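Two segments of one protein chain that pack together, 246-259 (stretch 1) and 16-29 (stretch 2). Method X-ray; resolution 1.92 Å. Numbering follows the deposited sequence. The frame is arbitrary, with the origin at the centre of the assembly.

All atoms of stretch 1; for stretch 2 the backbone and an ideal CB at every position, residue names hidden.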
# COMPACT_ATOMS: atom_id res chain seq x y z
N LEU A 246 -4.13 8.80 -10.02
CA LEU A 246 -3.46 9.44 -11.16
C LEU A 246 -1.96 9.49 -10.95
O LEU A 246 -1.18 9.12 -11.85
CB LEU A 246 -3.98 10.88 -11.36
CG LEU A 246 -3.28 11.80 -12.38
CD1 LEU A 246 -3.46 11.30 -13.84
CD2 LEU A 246 -3.79 13.22 -12.24
N TYR A 247 -1.56 9.91 -9.77
CA TYR A 247 -0.16 10.03 -9.46
C TYR A 247 0.53 8.65 -9.44
O TYR A 247 1.59 8.47 -10.04
CB TYR A 247 0.06 10.78 -8.14
CG TYR A 247 1.50 10.85 -7.82
CD1 TYR A 247 2.34 11.71 -8.52
CD2 TYR A 247 2.05 10.03 -6.85
CE1 TYR A 247 3.71 11.76 -8.24
CE2 TYR A 247 3.40 10.06 -6.58
CZ TYR A 247 4.22 10.93 -7.29
OH TYR A 247 5.58 10.93 -7.02
N VAL A 248 -0.07 7.68 -8.76
CA VAL A 248 0.55 6.35 -8.59
C VAL A 248 0.57 5.62 -9.94
O VAL A 248 1.57 5.01 -10.28
CB VAL A 248 -0.15 5.51 -7.50
CG1 VAL A 248 0.47 4.11 -7.37
CG2 VAL A 248 -0.03 6.21 -6.16
N ALA A 249 -0.49 5.73 -10.72
CA ALA A 249 -0.49 5.19 -12.07
C ALA A 249 0.73 5.63 -12.90
O ALA A 249 1.35 4.83 -13.59
CB ALA A 249 -1.77 5.56 -12.81
N SER A 250 1.04 6.92 -12.83
CA SER A 250 2.11 7.52 -13.61
C SER A 250 3.47 7.05 -13.15
O SER A 250 4.41 7.06 -13.94
CB SER A 250 2.01 9.06 -13.59
OG SER A 250 2.45 9.61 -12.36
N ARG A 251 3.61 6.63 -11.88
CA ARG A 251 4.87 6.05 -11.41
C ARG A 251 5.23 4.75 -12.14
O ARG A 251 6.39 4.35 -12.15
CB ARG A 251 4.87 5.81 -9.90
CG ARG A 251 4.80 7.10 -9.06
CD ARG A 251 4.55 6.81 -7.58
NE ARG A 251 5.72 6.23 -6.95
CZ ARG A 251 6.74 6.94 -6.47
NH1 ARG A 251 6.72 8.28 -6.50
NH2 ARG A 251 7.75 6.31 -5.90
N GLY A 252 4.25 4.12 -12.77
CA GLY A 252 4.52 2.94 -13.58
C GLY A 252 4.41 3.16 -15.07
O GLY A 252 4.29 2.19 -15.82
N ASN A 253 4.45 4.41 -15.53
CA ASN A 253 4.47 4.70 -16.97
C ASN A 253 5.60 3.94 -17.65
O ASN A 253 6.77 4.02 -17.21
CB ASN A 253 4.66 6.20 -17.21
CG ASN A 253 3.36 6.97 -17.20
OD1 ASN A 253 2.29 6.37 -17.24
ND2 ASN A 253 3.45 8.30 -17.20
N GLY A 254 5.26 3.17 -18.69
CA GLY A 254 6.22 2.35 -19.40
C GLY A 254 6.04 0.87 -19.14
O GLY A 254 6.28 0.04 -20.02
N LEU A 255 5.63 0.52 -17.92
CA LEU A 255 5.23 -0.86 -17.65
C LEU A 255 3.96 -1.18 -18.44
O LEU A 255 3.17 -0.27 -18.75
CB LEU A 255 4.98 -1.07 -16.15
CG LEU A 255 6.19 -0.93 -15.23
CD1 LEU A 255 5.73 -0.77 -13.80
CD2 LEU A 255 7.13 -2.12 -15.36
N SER A 256 3.75 -2.45 -18.75
CA SER A 256 2.52 -2.85 -19.40
C SER A 256 1.34 -2.93 -18.43
O SER A 256 1.44 -3.30 -17.24
CB SER A 256 2.64 -4.23 -20.09
OG SER A 256 3.70 -4.27 -21.04
N VAL A 257 0.18 -2.64 -18.97
CA VAL A 257 -1.05 -3.03 -18.34
C VAL A 257 -1.05 -4.56 -18.27
O VAL A 257 -1.00 -5.22 -19.30
CB VAL A 257 -2.24 -2.53 -19.16
CG1 VAL A 257 -3.51 -3.05 -18.59
CG2 VAL A 257 -2.29 -1.01 -19.18
N GLU A 258 -1.15 -5.12 -17.07
CA GLU A 258 -1.17 -6.58 -16.91
C GLU A 258 -2.54 -7.18 -17.25
O GLU A 258 -2.61 -8.38 -17.57
CB GLU A 258 -0.70 -6.97 -15.50
CG GLU A 258 0.77 -6.58 -15.31
CD GLU A 258 1.39 -6.90 -13.97
OE1 GLU A 258 0.95 -7.83 -13.25
OE2 GLU A 258 2.40 -6.24 -13.64
N GLY A 259 -3.58 -6.36 -17.25
CA GLY A 259 -4.96 -6.80 -17.43
C GLY A 259 -5.57 -7.06 -16.09
O GLY A 259 -6.14 -6.17 -15.48
N UNK A 16 1.02 -13.08 -24.98
CA UNK A 16 1.17 -11.63 -24.83
C UNK A 16 2.25 -11.28 -23.82
O UNK A 16 2.21 -11.67 -22.64
CB UNK A 16 -0.16 -11.00 -24.41
N UNK A 17 3.25 -10.58 -24.34
CA UNK A 17 4.35 -10.10 -23.56
C UNK A 17 3.88 -8.96 -22.66
O UNK A 17 3.14 -8.08 -23.09
CB UNK A 17 5.50 -9.65 -24.47
N UNK A 18 4.32 -9.03 -21.41
CA UNK A 18 4.12 -8.01 -20.41
C UNK A 18 5.50 -7.42 -20.04
O UNK A 18 6.40 -8.15 -19.60
CB UNK A 18 3.40 -8.58 -19.19
N UNK A 19 5.67 -6.11 -20.23
CA UNK A 19 6.85 -5.40 -19.72
C UNK A 19 6.67 -5.25 -18.22
O UNK A 19 5.78 -4.52 -17.76
CB UNK A 19 7.04 -4.04 -20.40
N UNK A 20 7.50 -5.94 -17.45
CA UNK A 20 7.46 -5.88 -15.99
C UNK A 20 8.66 -5.15 -15.35
O UNK A 20 8.75 -5.07 -14.12
CB UNK A 20 7.39 -7.30 -15.44
N UNK A 21 9.57 -4.68 -16.19
CA UNK A 21 10.80 -4.01 -15.74
C UNK A 21 11.22 -3.07 -16.86
O UNK A 21 11.27 -3.44 -18.04
CB UNK A 21 11.91 -5.01 -15.40
N UNK A 22 11.44 -1.82 -16.52
CA UNK A 22 11.75 -0.81 -17.51
C UNK A 22 12.31 0.45 -16.85
O UNK A 22 12.30 0.56 -15.61
CB UNK A 22 10.50 -0.47 -18.33
N UNK A 23 12.81 1.37 -17.66
CA UNK A 23 13.35 2.62 -17.15
C UNK A 23 12.21 3.45 -16.59
O UNK A 23 11.12 3.47 -17.16
CB UNK A 23 14.10 3.39 -18.24
N UNK A 24 12.44 4.18 -15.50
CA UNK A 24 11.37 4.96 -14.88
C UNK A 24 10.97 6.11 -15.75
O UNK A 24 11.75 6.48 -16.62
CB UNK A 24 11.80 5.48 -13.50
N UNK A 25 9.80 6.71 -15.52
CA UNK A 25 9.45 7.96 -16.19
C UNK A 25 10.41 9.06 -15.72
O UNK A 25 11.01 8.92 -14.67
CB UNK A 25 8.00 8.34 -15.91
N UNK A 26 10.58 10.12 -16.50
CA UNK A 26 11.63 11.10 -16.22
C UNK A 26 11.51 11.68 -14.81
O UNK A 26 12.51 11.86 -14.13
CB UNK A 26 11.58 12.23 -17.25
N UNK A 27 10.29 11.90 -14.32
CA UNK A 27 10.12 12.43 -12.97
C UNK A 27 10.60 11.53 -11.85
O UNK A 27 10.81 11.99 -10.73
CB UNK A 27 8.64 12.74 -12.74
N UNK A 28 10.79 10.25 -12.13
CA UNK A 28 11.33 9.32 -11.16
C UNK A 28 12.79 8.93 -11.42
O UNK A 28 13.30 8.03 -10.77
CB UNK A 28 10.46 8.06 -11.14
N UNK A 29 13.47 9.60 -12.35
CA UNK A 29 14.80 9.15 -12.78
C UNK A 29 15.87 9.25 -11.69
O UNK A 29 16.78 8.44 -11.64
CB UNK A 29 15.25 9.97 -13.99

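Position 16 lies beyond the reach of stretch 1, so the contact sets no rule there; it is Val16. At 17 the CA-to-CB bond points away, and extended backbone angles would suit many polar or branched residues; the deposited Glu17 plays almost no part.

Position 18 is the first with something to read. Its CB leaves sideways, yet the ideal CB sits 4.5 Å from Ser256 CB and 5.1 Å from Glu258 CG, so a branched aliphatic side chain could reach both. Extended angles favour valine or isoleucine, though leucine would also serve. It is Ile18: its CG2 lies 3.8 Å from Glu258 CG, against the aliphatic part of that acid, and its CD1 comes 4.0 Å from Val257 O.

At 19 the backbone does the main work. Its N donates to Ser256 OG at 2.8 Å, and its O accepts from Ser256 N at 3.1 Å, so one serine engages both the N and the O of the same residue, once through its OG and once through its backbone N. Proline would forfeit the first bond, having no N-H to give. The CB points toward stretch 1, with the ideal CB 3.4 Å from Ser256 OG, and a compact side chain would fit: valine, threonine or alanine. Val19 is found, its CG1 3.8 Å from Gly254 O.

Position 20 turns its CB away, leaving the choice wide; the contact here is through backbone, with Leu255 CD2 only 3.4 Å from the carbonyl C of Thr20, the deposited residue. At 21 the CB again points away into space free of stretch 1, where a long polar chain is easily accepted, and Lys21 extends there.

Position 22 points toward the turn from Gly252 to Leu255. The ideal CB lies 4.6 Å from Gly254 O and 4.8 Å from Leu255 CD2, and the strongly extended angles suit beta-branched residues such as valine or threonine. Thr22 puts its CG2 3.8 Å from Gly254 C and 4.1 Å from Leu255 CD2. The backbone angles of Gly254 already call for glycine, and an ideal CB there would in addition lie a tight 3.3 Å from Thr22 CG2.

Positions 23 and 24 direct their CB atoms away, with phi near -69° at both, so small, polar or proline residues would all be tolerated by stretch 1. They are Ala23 and Pro24; a water donates to Ala23 O at 2.7 Å and to Asn253 O at 2.5 Å, joining two acceptors that cannot bond each other.

At 25 the CB points toward stretch 1, 4.2 Å from Asn253 CB and 4.3 Å from Ser250 O. With phi of -65° and psi of 158°, a small apolar residue or proline suits. Pro25 sets its CG 3.6 Å from Ser250 O.

Position 26 is out of reach and holds Ala26. At 27 the CB points toward the helix, but from a distance, so a large side chain is needed, ideally aromatic beside Tyr247. Phe27 delivers CZ to 3.4 Å from Ser250 OG, its ring oblique to that of Tyr247.

Position 28 also points toward stretch 1, where the Arg251 guanidinium offers a flat face; leucine, methionine or an aromatic could cover it. Leu28 does so with CD2. Position 29, out of reach, is Ala29.

Stretch 2 16-29: VEIVTKTAPPAFLA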
# COMPACT_ATOMS: atom_id res chain seq x y z
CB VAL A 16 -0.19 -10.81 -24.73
CG1 VAL A 16 -1.40 -11.70 -24.55
CG2 VAL A 16 -0.13 -9.68 -23.70
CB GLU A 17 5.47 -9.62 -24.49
CG GLU A 17 6.00 -10.70 -25.45
CD GLU A 17 7.17 -10.21 -26.28
OE1 GLU A 17 7.54 -9.00 -26.18
OE2 GLU A 17 7.73 -11.03 -27.05
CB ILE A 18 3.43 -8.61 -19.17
CG1 ILE A 18 2.13 -9.35 -19.55
CG2 ILE A 18 3.17 -7.53 -18.11
CD1 ILE A 18 1.05 -8.50 -20.28
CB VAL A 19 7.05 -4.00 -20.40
CG1 VAL A 19 8.22 -3.22 -19.76
CG2 VAL A 19 7.30 -4.14 -21.90
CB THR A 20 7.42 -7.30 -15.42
OG1 THR A 20 8.51 -8.08 -15.95
CG2 THR A 20 6.17 -8.03 -15.87
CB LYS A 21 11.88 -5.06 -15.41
CG LYS A 21 13.33 -4.55 -15.44
CD LYS A 21 14.34 -5.70 -15.25
CE LYS A 21 15.77 -5.16 -14.97
NZ LYS A 21 16.85 -6.15 -15.28
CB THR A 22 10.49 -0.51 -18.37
OG1 THR A 22 10.83 0.26 -19.53
CG2 THR A 22 9.46 0.36 -17.63
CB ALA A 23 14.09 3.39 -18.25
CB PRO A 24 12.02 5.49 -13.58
CG PRO A 24 13.31 4.81 -13.46
CD PRO A 24 13.73 4.35 -14.80
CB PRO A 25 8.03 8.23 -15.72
CG PRO A 25 7.93 7.53 -14.44
CD PRO A 25 8.75 6.28 -14.59
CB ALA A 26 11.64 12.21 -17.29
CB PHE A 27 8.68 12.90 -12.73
CG PHE A 27 7.70 11.81 -12.39
CD1 PHE A 27 7.50 11.41 -11.07
CD2 PHE A 27 6.90 11.24 -13.39
CE1 PHE A 27 6.53 10.45 -10.75
CE2 PHE A 27 5.96 10.27 -13.08
CZ PHE A 27 5.76 9.88 -11.75
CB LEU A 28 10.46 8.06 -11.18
CG LEU A 28 9.61 7.73 -9.96
CD1 LEU A 28 9.27 8.95 -9.09
CD2 LEU A 28 8.36 6.97 -10.40
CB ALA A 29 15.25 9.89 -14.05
O HOH W 1 8.97 4.42 -18.43
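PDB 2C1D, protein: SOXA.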